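PtLCIB4 H88A mutant (Phaeodactylum tricornutum, PDB 5B5Z) probably interconverts carbon dioxide and bicarbonate, as a zinc-binding LCIB homolog of the beta-carbonic anhydrases. Local coordinates at residues A[83-88]-A[139-144]; A[110-115]-A[212-217]; A[143-148]-A[187-192]. One frame throughout, in Å; residues are numbered along the deposited sequence.

From the N terminus the chain first lays down 83-88, in the loop between strand 79-80 and helix 91-99; contact 1 closes when 139-144, at the start of helix 140-154, comes back against it. Contact 2 begins within the span that contact 1 closes, on strand 107-117, and closes much later on helix 205-228, so contacts 1 and 2 cross. Contact 3 nests within contact 2: it starts on V143 and A144, where contact 1 ends, and closes on helix 183-192. C139 of contact 1 and H115 of contact 2 bind the same zinc ion, while Q217 of contact 2 reaches the backbone of 83-88. Together they tie the sheet, the zinc and three helices.

Contact 1 of 3, residues A[83-88]-A[139-144]; sequences GLAGFP and CGSAVA. With ZN (zinc ion), chain C.
S141, on the first turn of helix 140-154, leans into the loop 83-88 just where L84 and A85 pass by. S141 CB lies against the backbone, 3.9 Å from A85 N. With OG anti to the backbone N (chi1 167°), S141 OG lies against the L84 CB methylene (3.5 Å) and the A85 CB methyl (3.8 Å). The hydroxyl is buried but not stranded, because it hydrogen-bonds Q185 of helix 183-192. A serine suits the place, small enough to let the loop come close and polar enough to bond Q185 of that helix.

C139 completes the contact. Its CB points at the loop, and C139 SG comes to 3.7 Å from A85 CA. C139 SG also binds the zinc ion at 2.3 Å and accepts a hydrogen bond from A142 N at 3.5 Å, nearly straight at 166°. C139 is thus an N-cap whose thiolate is probably steadied by the helix start. H115, C59 and water 1 complete the metal's ligands, a zinc site of two cysteines, one histidine and a water, as in beta-carbonic anhydrases.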
ATOM      1  N   GLY A  83       3.505  -1.096   4.324  1.00 13.91           N
ATOM      2  CA  GLY A  83       4.748  -1.138   3.571  1.00 12.46           C
ATOM      3  C   GLY A  83       5.357  -2.476   3.910  1.00 14.17           C
ATOM      4  O   GLY A  83       4.649  -3.342   4.378  1.00 12.05           O
ATOM      5  N   LEU A  84       6.665  -2.632   3.734  1.00 12.41           N
ATOM      6  CA  LEU A  84       7.300  -3.923   3.998  1.00 13.20           C
ATOM      7  C   LEU A  84       7.035  -4.418   5.425  1.00 11.67           C
ATOM      8  O   LEU A  84       7.151  -3.669   6.387  1.00 11.93           O
ATOM      9  CB  LEU A  84       8.805  -3.816   3.739  1.00 12.55           C
ATOM     10  CG  LEU A  84       9.172  -3.566   2.273  1.00 13.96           C
ATOM     11  CD1 LEU A  84      10.666  -3.401   2.157  1.00 15.72           C
ATOM     12  CD2 LEU A  84       8.665  -4.708   1.391  1.00 15.91           C
ATOM     13  N   ALA A  85       6.665  -5.691   5.532  1.00 12.98           N
ATOM     14  CA  ALA A  85       6.365  -6.377   6.797  1.00 11.10           C
ATOM     15  C   ALA A  85       5.128  -5.851   7.527  1.00 12.03           C
ATOM     16  O   ALA A  85       4.794  -6.344   8.598  1.00 11.90           O
ATOM     17  CB  ALA A  85       7.569  -6.333   7.716  1.00 13.04           C
ATOM     18  N   GLY A  86       4.444  -4.864   6.945  1.00 11.91           N
ATOM     19  CA  GLY A  86       3.229  -4.312   7.533  1.00 11.92           C
ATOM     20  C   GLY A  86       3.406  -3.136   8.488  1.00 12.98           C
ATOM     21  O   GLY A  86       2.434  -2.666   9.077  1.00 14.06           O
ATOM     22  N   PHE A  87       4.634  -2.651   8.652  1.00 13.83           N
ATOM     23  CA  PHE A  87       4.855  -1.443   9.455  1.00 13.44           C
ATOM     24  C   PHE A  87       4.173  -0.225   8.852  1.00 15.12           C
ATOM     25  O   PHE A  87       4.098  -0.112   7.642  1.00 14.84           O
ATOM     26  CB  PHE A  87       6.348  -1.178   9.613  1.00 15.06           C
ATOM     27  CG  PHE A  87       7.020  -2.141  10.543  1.00 14.79           C
ATOM     28  CD1 PHE A  87       7.033  -1.908  11.910  1.00 15.73           C
ATOM     29  CD2 PHE A  87       7.610  -3.289  10.055  1.00 13.82           C
ATOM     30  CE1 PHE A  87       7.647  -2.811  12.772  1.00 14.62           C
ATOM     31  CE2 PHE A  87       8.221  -4.195  10.909  1.00 17.33           C
ATOM     32  CZ  PHE A  87       8.241  -3.949  12.271  1.00 14.92           C
ATOM     33  N   PRO A  88       3.673   0.690   9.708  1.00 13.78           N
ATOM     34  CA  PRO A  88       2.938   1.885   9.266  1.00 14.82           C
ATOM     35  C   PRO A  88       3.858   2.972   8.711  1.00 15.60           C
ATOM     36  O   PRO A  88       3.979   4.050   9.277  1.00 16.35           O
ATOM     37  CB  PRO A  88       2.223   2.347  10.547  1.00 14.26           C
ATOM     38  CG  PRO A  88       3.130   1.883  11.664  1.00 15.67           C
ATOM     39  CD  PRO A  88       3.644   0.536  11.176  1.00 16.14           C
ATOM     40  N   CYS A 139       6.522 -14.009   5.907  1.00 15.30           N
ATOM     41  CA  CYS A 139       6.821 -12.733   5.275  1.00 16.61           C
ATOM     42  C   CYS A 139       8.275 -12.596   4.784  1.00 15.45           C
ATOM     43  O   CYS A 139       9.184 -12.640   5.581  1.00 15.19           O
ATOM     44  CB  CYS A 139       6.501 -11.661   6.318  1.00 14.05           C
ATOM     45  SG  CYS A 139       6.854  -9.943   5.775  1.00 56.68           S
ATOM     46  N   GLY A 140       8.487 -12.392   3.486  1.00 14.99           N
ATOM     47  CA  GLY A 140       9.831 -12.252   2.945  1.00 16.23           C
ATOM     48  C   GLY A 140      10.675 -11.171   3.602  1.00 15.69           C
ATOM     49  O   GLY A 140      11.841 -11.387   3.959  1.00 15.81           O
ATOM     50  N   SER A 141      10.088  -9.991   3.758  1.00 14.72           N
ATOM     51  CA  SER A 141      10.767  -8.877   4.386  1.00 14.44           C
ATOM     52  C   SER A 141      11.193  -9.187   5.817  1.00 14.26           C
ATOM     53  O   SER A 141      12.334  -8.940   6.192  1.00 15.96           O
ATOM     54  CB  SER A 141       9.868  -7.626   4.365  1.00 14.55           C
ATOM     55  OG  SER A 141      10.384  -6.618   5.224  1.00 17.26           O
ATOM     56  N   ALA A 142      10.270  -9.701   6.620  1.00 16.07           N
ATOM     57  CA  ALA A 142      10.584  -9.996   8.015  1.00 15.23           C
ATOM     58  C   ALA A 142      11.657 -11.090   8.123  1.00 15.91           C
ATOM     59  O   ALA A 142      12.542 -11.015   8.974  1.00 17.53           O
ATOM     60  CB  ALA A 142       9.339 -10.406   8.769  1.00 14.01           C
ATOM     61  N   VAL A 143      11.570 -12.099   7.267  1.00 14.74           N
ATOM     62  CA  VAL A 143      12.518 -13.214   7.332  1.00 14.97           C
ATOM     63  C   VAL A 143      13.929 -12.742   6.992  1.00 16.85           C
ATOM     64  O   VAL A 143      14.889 -13.102   7.686  1.00 17.78           O
ATOM     65  CB  VAL A 143      12.098 -14.370   6.398  1.00 15.24           C
ATOM     66  CG1 VAL A 143      13.239 -15.371   6.226  1.00 19.91           C
ATOM     67  CG2 VAL A 143      10.859 -15.076   6.952  1.00 15.34           C
ATOM     68  N   ALA A 144      14.053 -11.914   5.955  1.00 17.18           N
ATOM     69  CA  ALA A 144      15.342 -11.332   5.591  1.00 18.30           C
ATOM     70  C   ALA A 144      15.903 -10.459   6.717  1.00 20.14           C
ATOM     71  O   ALA A 144      17.102 -10.514   7.031  1.00 20.82           O
ATOM     72  CB  ALA A 144      15.207 -10.512   4.299  1.00 20.43           C
TER
HETATM   73 ZN    ZN C 500       5.364  -9.614   4.050  1.00 11.81          ZN
HETATM   74  O   HOH W   1       5.953 -10.717   2.595  1.00 16.17           O

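Contact 2 of 3, residues A[110-115]-A[212-217]; sequences LIYGSH and SVYDAQ. With ZN (zinc ion), chain C.
Q217 NE2 donates to G113 O at 3.1 Å, with an N-H...O angle of 151°. The oxygen lies in the plane of the Q217 amide, but the donor sits above the G113 carbonyl plane, away from the lone pairs, so the amide rests on the peptide more than it meets it head-on. Q217 OE1 accordingly lies 3.0 Å from G113 C, a contact and not a hydrogen bond. Q217 NE2 also lies close to A85 O in the neighbouring loop. Q217 OE1 further approaches the edge of the Y112 ring in its plane, 3.5 Å from Y112 CD2. A glutamine suits this place because its long, extended chain carries a flat polar group from the helix to the strand. Cutting the side chain back to an alanine here would probably leave G113 O without this donor, take NE2 away from A85 O and open a gap beside the Y112 ring.

Beyond the amide, Y112 and Y214 lie nearly parallel, planes 9° apart, yet slid so far that they barely overlap; Y112 CE2 touches Y214 CE1 at 3.5 Å. Y112 CG sits between its backbone N and carbonyl carbon (chi1 73°), which sends the ring toward the helix. At the other end of the contact S114 CB meets V213 CG1 at 3.5 Å, while S114 OG hydrogen-bonds P210 O. H115 points the opposite way from S114, as successive residues of a strand do, and H115 NE2 binds the zinc ion at 2.1 Å; N247 OD1 holds its ND1. A helix thus packs over one face of a sheet strand that delivers a zinc ligand from the other, as in the alpha/beta core of beta-carbonic anhydrases.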
ATOM      1  N   LEU A 110      -8.786   1.170  11.883  1.00 13.22           N
ATOM      2  CA  LEU A 110      -7.452   0.753  11.439  1.00 14.46           C
ATOM      3  C   LEU A 110      -7.222  -0.728  11.701  1.00 13.45           C
ATOM      4  O   LEU A 110      -7.377  -1.192  12.820  1.00 15.02           O
ATOM      5  CB  LEU A 110      -6.373   1.575  12.150  1.00 13.22           C
ATOM      6  CG  LEU A 110      -4.928   1.163  11.875  1.00 14.65           C
ATOM      7  CD1 LEU A 110      -4.540   1.500  10.442  1.00 15.82           C
ATOM      8  CD2 LEU A 110      -4.016   1.849  12.866  1.00 17.61           C
ATOM      9  N   ILE A 111      -6.892  -1.466  10.643  1.00 12.31           N
ATOM     10  CA  ILE A 111      -6.516  -2.884  10.737  1.00 13.06           C
ATOM     11  C   ILE A 111      -5.024  -3.000  10.466  1.00 12.04           C
ATOM     12  O   ILE A 111      -4.572  -2.625   9.390  1.00 13.05           O
ATOM     13  CB  ILE A 111      -7.255  -3.778   9.695  1.00 12.16           C
ATOM     14  CG1 ILE A 111      -8.747  -3.424   9.587  1.00 17.37           C
ATOM     15  CG2 ILE A 111      -7.017  -5.277   9.982  1.00 14.19           C
ATOM     16  CD1 ILE A 111      -9.566  -3.738  10.836  1.00 17.22           C
ATOM     17  N   TYR A 112      -4.247  -3.510  11.418  1.00 12.63           N
ATOM     18  CA  TYR A 112      -2.809  -3.659  11.177  1.00 10.98           C
ATOM     19  C   TYR A 112      -2.322  -5.003  11.659  1.00 11.86           C
ATOM     20  O   TYR A 112      -2.944  -5.630  12.499  1.00 12.13           O
ATOM     21  CB  TYR A 112      -2.003  -2.542  11.864  1.00 11.66           C
ATOM     22  CG  TYR A 112      -1.876  -2.634  13.376  1.00 11.24           C
ATOM     23  CD1 TYR A 112      -2.823  -2.055  14.218  1.00 14.00           C
ATOM     24  CD2 TYR A 112      -0.777  -3.245  13.946  1.00 15.04           C
ATOM     25  CE1 TYR A 112      -2.692  -2.131  15.611  1.00 13.77           C
ATOM     26  CE2 TYR A 112      -0.634  -3.332  15.337  1.00 13.68           C
ATOM     27  CZ  TYR A 112      -1.597  -2.778  16.155  1.00 12.54           C
ATOM     28  OH  TYR A 112      -1.448  -2.854  17.538  1.00 17.22           O
ATOM     29  N   GLY A 113      -1.185  -5.418  11.133  1.00 11.68           N
ATOM     30  CA  GLY A 113      -0.607  -6.650  11.610  1.00 13.08           C
ATOM     31  C   GLY A 113       0.590  -7.087  10.831  1.00 12.81           C
ATOM     32  O   GLY A 113       0.851  -6.646   9.711  1.00 11.82           O
ATOM     33  N   SER A 114       1.315  -8.010  11.446  1.00 11.67           N
ATOM     34  CA  SER A 114       2.315  -8.768  10.742  1.00 12.92           C
ATOM     35  C   SER A 114       1.625  -9.874   9.965  1.00 11.54           C
ATOM     36  O   SER A 114       0.423 -10.061  10.065  1.00 10.78           O
ATOM     37  CB  SER A 114       3.299  -9.376  11.735  1.00 13.28           C
ATOM     38  OG  SER A 114       2.597 -10.253  12.613  1.00 12.45           O
ATOM     39  N   HIS A 115       2.381 -10.622   9.186  1.00 12.09           N
ATOM     40  CA  HIS A 115       1.786 -11.818   8.582  1.00 12.26           C
ATOM     41  C   HIS A 115       2.812 -12.939   8.456  1.00 13.10           C
ATOM     42  O   HIS A 115       4.018 -12.720   8.593  1.00 12.23           O
ATOM     43  CB  HIS A 115       1.144 -11.507   7.212  1.00 12.75           C
ATOM     44  CG  HIS A 115       2.122 -11.323   6.095  1.00 11.86           C
ATOM     45  ND1 HIS A 115       2.128 -12.117   4.967  1.00 12.72           N
ATOM     46  CD2 HIS A 115       3.116 -10.422   5.925  1.00 12.45           C
ATOM     47  CE1 HIS A 115       3.101 -11.720   4.161  1.00 14.28           C
ATOM     48  NE2 HIS A 115       3.704 -10.681   4.707  1.00 18.34           N
ATOM     49  N   SER A 212       7.039 -11.233  17.113  1.00 14.18           N
ATOM     50  CA  SER A 212       7.970 -10.132  17.328  1.00 16.04           C
ATOM     51  C   SER A 212       7.668  -8.942  16.415  1.00 14.41           C
ATOM     52  O   SER A 212       7.724  -7.798  16.832  1.00 15.95           O
ATOM     53  CB  SER A 212       9.415 -10.598  17.101  1.00 16.49           C
ATOM     54  OG  SER A 212       9.744 -11.649  17.995  1.00 20.92           O
ATOM     55  N   VAL A 213       7.356  -9.217  15.155  1.00 14.60           N
ATOM     56  CA  VAL A 213       7.011  -8.136  14.237  1.00 14.52           C
ATOM     57  C   VAL A 213       5.760  -7.408  14.703  1.00 13.29           C
ATOM     58  O   VAL A 213       5.714  -6.175  14.687  1.00 14.41           O
ATOM     59  CB  VAL A 213       6.816  -8.672  12.813  1.00 12.83           C
ATOM     60  CG1 VAL A 213       6.336  -7.552  11.877  1.00 14.11           C
ATOM     61  CG2 VAL A 213       8.149  -9.245  12.304  1.00 14.61           C
ATOM     62  N   TYR A 214       4.752  -8.168  15.125  1.00 14.65           N
ATOM     63  CA  TYR A 214       3.538  -7.532  15.613  1.00 13.38           C
ATOM     64  C   TYR A 214       3.855  -6.647  16.824  1.00 14.71           C
ATOM     65  O   TYR A 214       3.343  -5.538  16.936  1.00 14.88           O
ATOM     66  CB  TYR A 214       2.459  -8.559  15.989  1.00 14.21           C
ATOM     67  CG  TYR A 214       1.402  -7.898  16.843  1.00 14.60           C
ATOM     68  CD1 TYR A 214       0.450  -7.084  16.262  1.00 18.43           C
ATOM     69  CD2 TYR A 214       1.422  -8.005  18.230  1.00 19.10           C
ATOM     70  CE1 TYR A 214      -0.469  -6.428  17.015  1.00 18.37           C
ATOM     71  CE2 TYR A 214       0.493  -7.336  18.999  1.00 18.58           C
ATOM     72  CZ  TYR A 214      -0.446  -6.553  18.376  1.00 19.70           C
ATOM     73  OH  TYR A 214      -1.390  -5.873  19.111  1.00 33.06           O
ATOM     74  N   ASP A 215       4.677  -7.149  17.743  1.00 14.54           N
ATOM     75  CA  ASP A 215       5.024  -6.354  18.927  1.00 15.22           C
ATOM     76  C   ASP A 215       5.680  -5.041  18.545  1.00 16.21           C
ATOM     77  O   ASP A 215       5.374  -3.992  19.130  1.00 18.29           O
ATOM     78  CB  ASP A 215       5.949  -7.119  19.876  1.00 18.41           C
ATOM     79  CG  ASP A 215       6.105  -6.407  21.221  1.00 27.75           C
ATOM     80  OD1 ASP A 215       5.102  -6.333  21.969  1.00 28.21           O
ATOM     81  OD2 ASP A 215       7.215  -5.913  21.532  1.00 30.97           O
ATOM     82  N   ALA A 216       6.582  -5.096  17.563  1.00 14.07           N
ATOM     83  CA  ALA A 216       7.245  -3.892  17.095  1.00 14.86           C
ATOM     84  C   ALA A 216       6.253  -2.939  16.426  1.00 15.68           C
ATOM     85  O   ALA A 216       6.317  -1.728  16.605  1.00 16.97           O
ATOM     86  CB  ALA A 216       8.380  -4.262  16.139  1.00 14.51           C
ATOM     87  N   GLN A 217       5.323  -3.501  15.661  1.00 14.41           N
ATOM     88  CA  GLN A 217       4.290  -2.719  14.999  1.00 15.06           C
ATOM     89  C   GLN A 217       3.391  -2.040  16.012  1.00 13.60           C
ATOM     90  O   GLN A 217       3.032  -0.877  15.848  1.00 15.49           O
ATOM     91  CB  GLN A 217       3.417  -3.601  14.106  1.00 14.51           C
ATOM     92  CG  GLN A 217       4.023  -4.020  12.787  1.00 16.00           C
ATOM     93  CD  GLN A 217       3.004  -4.727  11.902  1.00 16.01           C
ATOM     94  OE1 GLN A 217       1.801  -4.738  12.194  1.00 16.83           O
ATOM     95  NE2 GLN A 217       3.480  -5.312  10.810  1.00 15.05           N
TER
HETATM   96 ZN    ZN C 500       5.364  -9.614   4.050  1.00 11.81          ZN
HETATM   97  O   HOH W   1       5.953 -10.717   2.595  1.00 16.17           O

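Contact 3 of 3, residues A[143-148]-A[187-192]; sequences VAAAQA and YVRDML
Helix segments 143-148 and 187-192 cross at -56°, their axes 8.9 Å apart at closest, and A145 and R189 come to 4.9 Å between CA atoms. Such closeness calls for small residues, and the first helix supplies a run of alanines.

A145 lies at the centre. A145 CB points into the other helix and is received by three side chains: V188 CG1 at 3.6 Å, L192 CD2 at 3.8 Å and R189 CG at 3.9 Å. V188 and L192 are one helical turn apart, so the methyl rests against a branch of each, with the R189 CG methylene closing another side. V188 CG1 stands anti to the backbone N (chi1 174°), which turns this branch toward A145. The L192 methyl CD2 also lies over the backbone of the first helix, 4.0 Å from A146 N.

At the edge of the contact R189 runs alongside. R189 CD rests 3.7 Å from A148 CB, and a bend at chi3 (-58°) turns the chain onward to its guanidinium. An arginine is apt here because its aliphatic stem covers the alanines while its charged end can leave the interface.

Behind the contact, L199 of helix 196-201 packs on both A146 and L192, and V143 and A146 lie on helix 205-228. On the far side of 187-192, Y187 and M191 pack on A183 and P180 of the second subunit. The pairing is an alanine-lined helix-helix crossing, whose V188 side chain lies about 9 Å from the zinc ion; it joins the helix that follows the zinc cysteine to one at the subunit interface.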
ATOM      1  N   VAL A 143      11.570 -12.099   7.267  1.00 14.74           N
ATOM      2  CA  VAL A 143      12.518 -13.214   7.332  1.00 14.97           C
ATOM      3  C   VAL A 143      13.929 -12.742   6.992  1.00 16.85           C
ATOM      4  O   VAL A 143      14.889 -13.102   7.686  1.00 17.78           O
ATOM      5  CB  VAL A 143      12.098 -14.370   6.398  1.00 15.24           C
ATOM      6  CG1 VAL A 143      13.239 -15.371   6.226  1.00 19.91           C
ATOM      7  CG2 VAL A 143      10.859 -15.076   6.952  1.00 15.34           C
ATOM      8  N   ALA A 144      14.053 -11.914   5.955  1.00 17.18           N
ATOM      9  CA  ALA A 144      15.342 -11.332   5.591  1.00 18.30           C
ATOM     10  C   ALA A 144      15.903 -10.459   6.717  1.00 20.14           C
ATOM     11  O   ALA A 144      17.102 -10.514   7.031  1.00 20.82           O
ATOM     12  CB  ALA A 144      15.207 -10.512   4.299  1.00 20.43           C
ATOM     13  N   ALA A 145      15.040  -9.647   7.321  1.00 16.72           N
ATOM     14  CA  ALA A 145      15.463  -8.792   8.421  1.00 16.59           C
ATOM     15  C   ALA A 145      15.890  -9.636   9.612  1.00 18.36           C
ATOM     16  O   ALA A 145      16.895  -9.346  10.248  1.00 22.89           O
ATOM     17  CB  ALA A 145      14.357  -7.837   8.832  1.00 18.26           C
ATOM     18  N   ALA A 146      15.119 -10.675   9.905  1.00 17.01           N
ATOM     19  CA  ALA A 146      15.435 -11.561  11.029  1.00 20.20           C
ATOM     20  C   ALA A 146      16.817 -12.191  10.861  1.00 22.61           C
ATOM     21  O   ALA A 146      17.613 -12.242  11.810  1.00 23.99           O
ATOM     22  CB  ALA A 146      14.377 -12.644  11.162  1.00 18.74           C
ATOM     23  N   GLN A 147      17.090 -12.684   9.657  1.00 20.24           N
ATOM     24  CA  GLN A 147      18.392 -13.276   9.355  1.00 22.03           C
ATOM     25  C   GLN A 147      19.516 -12.288   9.629  1.00 26.19           C
ATOM     26  O   GLN A 147      20.490 -12.618  10.304  1.00 25.33           O
ATOM     27  CB  GLN A 147      18.443 -13.758   7.899  1.00 24.87           C
ATOM     28  CG  GLN A 147      17.690 -15.058   7.675  1.00 28.66           C
ATOM     29  CD  GLN A 147      17.397 -15.348   6.211  1.00 37.43           C
ATOM     30  OE1 GLN A 147      17.493 -14.465   5.353  1.00 39.26           O
ATOM     31  NE2 GLN A 147      17.038 -16.600   5.918  1.00 40.49           N
ATOM     32  N   ALA A 148      19.367 -11.064   9.129  1.00 21.71           N
ATOM     33  CA  ALA A 148      20.377 -10.032   9.323  1.00 21.98           C
ATOM     34  C   ALA A 148      20.611  -9.668  10.794  1.00 29.58           C
ATOM     35  O   ALA A 148      21.762  -9.540  11.233  1.00 27.43           O
ATOM     36  CB  ALA A 148      19.995  -8.794   8.532  1.00 22.81           C
ATOM     37  N   TYR A 187      14.591   0.097   7.794  1.00 20.49           N
ATOM     38  CA  TYR A 187      13.737   0.374   8.944  1.00 20.25           C
ATOM     39  C   TYR A 187      13.227  -0.928   9.573  1.00 18.75           C
ATOM     40  O   TYR A 187      13.112  -1.029  10.794  1.00 20.04           O
ATOM     41  CB  TYR A 187      12.556   1.267   8.541  1.00 21.23           C
ATOM     42  CG  TYR A 187      12.906   2.719   8.257  1.00 27.22           C
ATOM     43  CD1 TYR A 187      13.792   3.420   9.072  1.00 34.01           C
ATOM     44  CD2 TYR A 187      12.351   3.388   7.166  1.00 30.15           C
ATOM     45  CE1 TYR A 187      14.108   4.748   8.810  1.00 36.34           C
ATOM     46  CE2 TYR A 187      12.666   4.711   6.892  1.00 30.72           C
ATOM     47  CZ  TYR A 187      13.541   5.384   7.718  1.00 33.86           C
ATOM     48  OH  TYR A 187      13.853   6.696   7.449  1.00 40.98           O
ATOM     49  N   VAL A 188      12.901  -1.922   8.750  1.00 17.51           N
ATOM     50  CA  VAL A 188      12.433  -3.201   9.293  1.00 16.57           C
ATOM     51  C   VAL A 188      13.538  -3.855  10.126  1.00 17.28           C
ATOM     52  O   VAL A 188      13.286  -4.358  11.229  1.00 18.72           O
ATOM     53  CB  VAL A 188      11.971  -4.167   8.174  1.00 16.84           C
ATOM     54  CG1 VAL A 188      11.636  -5.551   8.740  1.00 15.48           C
ATOM     55  CG2 VAL A 188      10.793  -3.559   7.408  1.00 16.53           C
ATOM     56  N   ARG A 189      14.766  -3.830   9.613  1.00 18.97           N
ATOM     57  CA  ARG A 189      15.899  -4.361  10.367  1.00 19.83           C
ATOM     58  C   ARG A 189      16.055  -3.588  11.674  1.00 19.35           C
ATOM     59  O   ARG A 189      16.290  -4.190  12.726  1.00 20.86           O
ATOM     60  CB  ARG A 189      17.207  -4.294   9.561  1.00 16.97           C
ATOM     61  CG  ARG A 189      17.350  -5.368   8.500  1.00 19.56           C
ATOM     62  CD  ARG A 189      18.778  -5.379   7.904  1.00 22.62           C
ATOM     63  NE  ARG A 189      19.140  -4.090   7.315  1.00 21.70           N
ATOM     64  CZ  ARG A 189      18.950  -3.762   6.038  1.00 19.31           C
ATOM     65  NH1 ARG A 189      18.391  -4.621   5.203  1.00 20.59           N
ATOM     66  NH2 ARG A 189      19.308  -2.563   5.597  1.00 21.75           N
ATOM     67  N   ASP A 190      15.910  -2.269  11.604  1.00 17.88           N
ATOM     68  CA  ASP A 190      16.038  -1.419  12.799  1.00 20.09           C
ATOM     69  C   ASP A 190      15.025  -1.793  13.868  1.00 23.14           C
ATOM     70  O   ASP A 190      15.376  -1.957  15.035  1.00 24.62           O
ATOM     71  CB  ASP A 190      15.857   0.057  12.459  1.00 20.73           C
ATOM     72  CG  ASP A 190      17.035   0.643  11.701  1.00 28.82           C
ATOM     73  OD1 ASP A 190      18.140   0.054  11.740  1.00 29.80           O
ATOM     74  OD2 ASP A 190      16.849   1.714  11.081  1.00 29.47           O
ATOM     75  N   MET A 191      13.764  -1.926  13.475  1.00 20.40           N
ATOM     76  CA  MET A 191      12.739  -2.197  14.467  1.00 18.43           C
ATOM     77  C   MET A 191      12.755  -3.644  14.989  1.00 21.25           C
ATOM     78  O   MET A 191      12.226  -3.923  16.072  1.00 23.30           O
ATOM     79  CB  MET A 191      11.372  -1.807  13.901  1.00 20.56           C
ATOM     80  CG  MET A 191      11.225  -0.285  13.913  1.00 23.42           C
ATOM     81  SD  MET A 191       9.654   0.369  13.351  1.00 29.17           S
ATOM     82  CE  MET A 191       9.959   0.579  11.592  1.00 28.09           C
ATOM     83  N   LEU A 192      13.408  -4.544  14.258  1.00 18.22           N
ATOM     84  CA  LEU A 192      13.518  -5.940  14.672  1.00 17.99           C
ATOM     85  C   LEU A 192      14.766  -6.196  15.515  1.00 22.85           C
ATOM     86  O   LEU A 192      14.873  -7.224  16.186  1.00 22.85           O
ATOM     87  CB  LEU A 192      13.531  -6.844  13.439  1.00 22.18           C
ATOM     88  CG  LEU A 192      12.774  -8.165  13.482  1.00 29.59           C
ATOM     89  CD1 LEU A 192      11.492  -8.053  14.310  1.00 25.25           C
ATOM     90  CD2 LEU A 192      12.439  -8.569  12.047  1.00 24.60           C
TER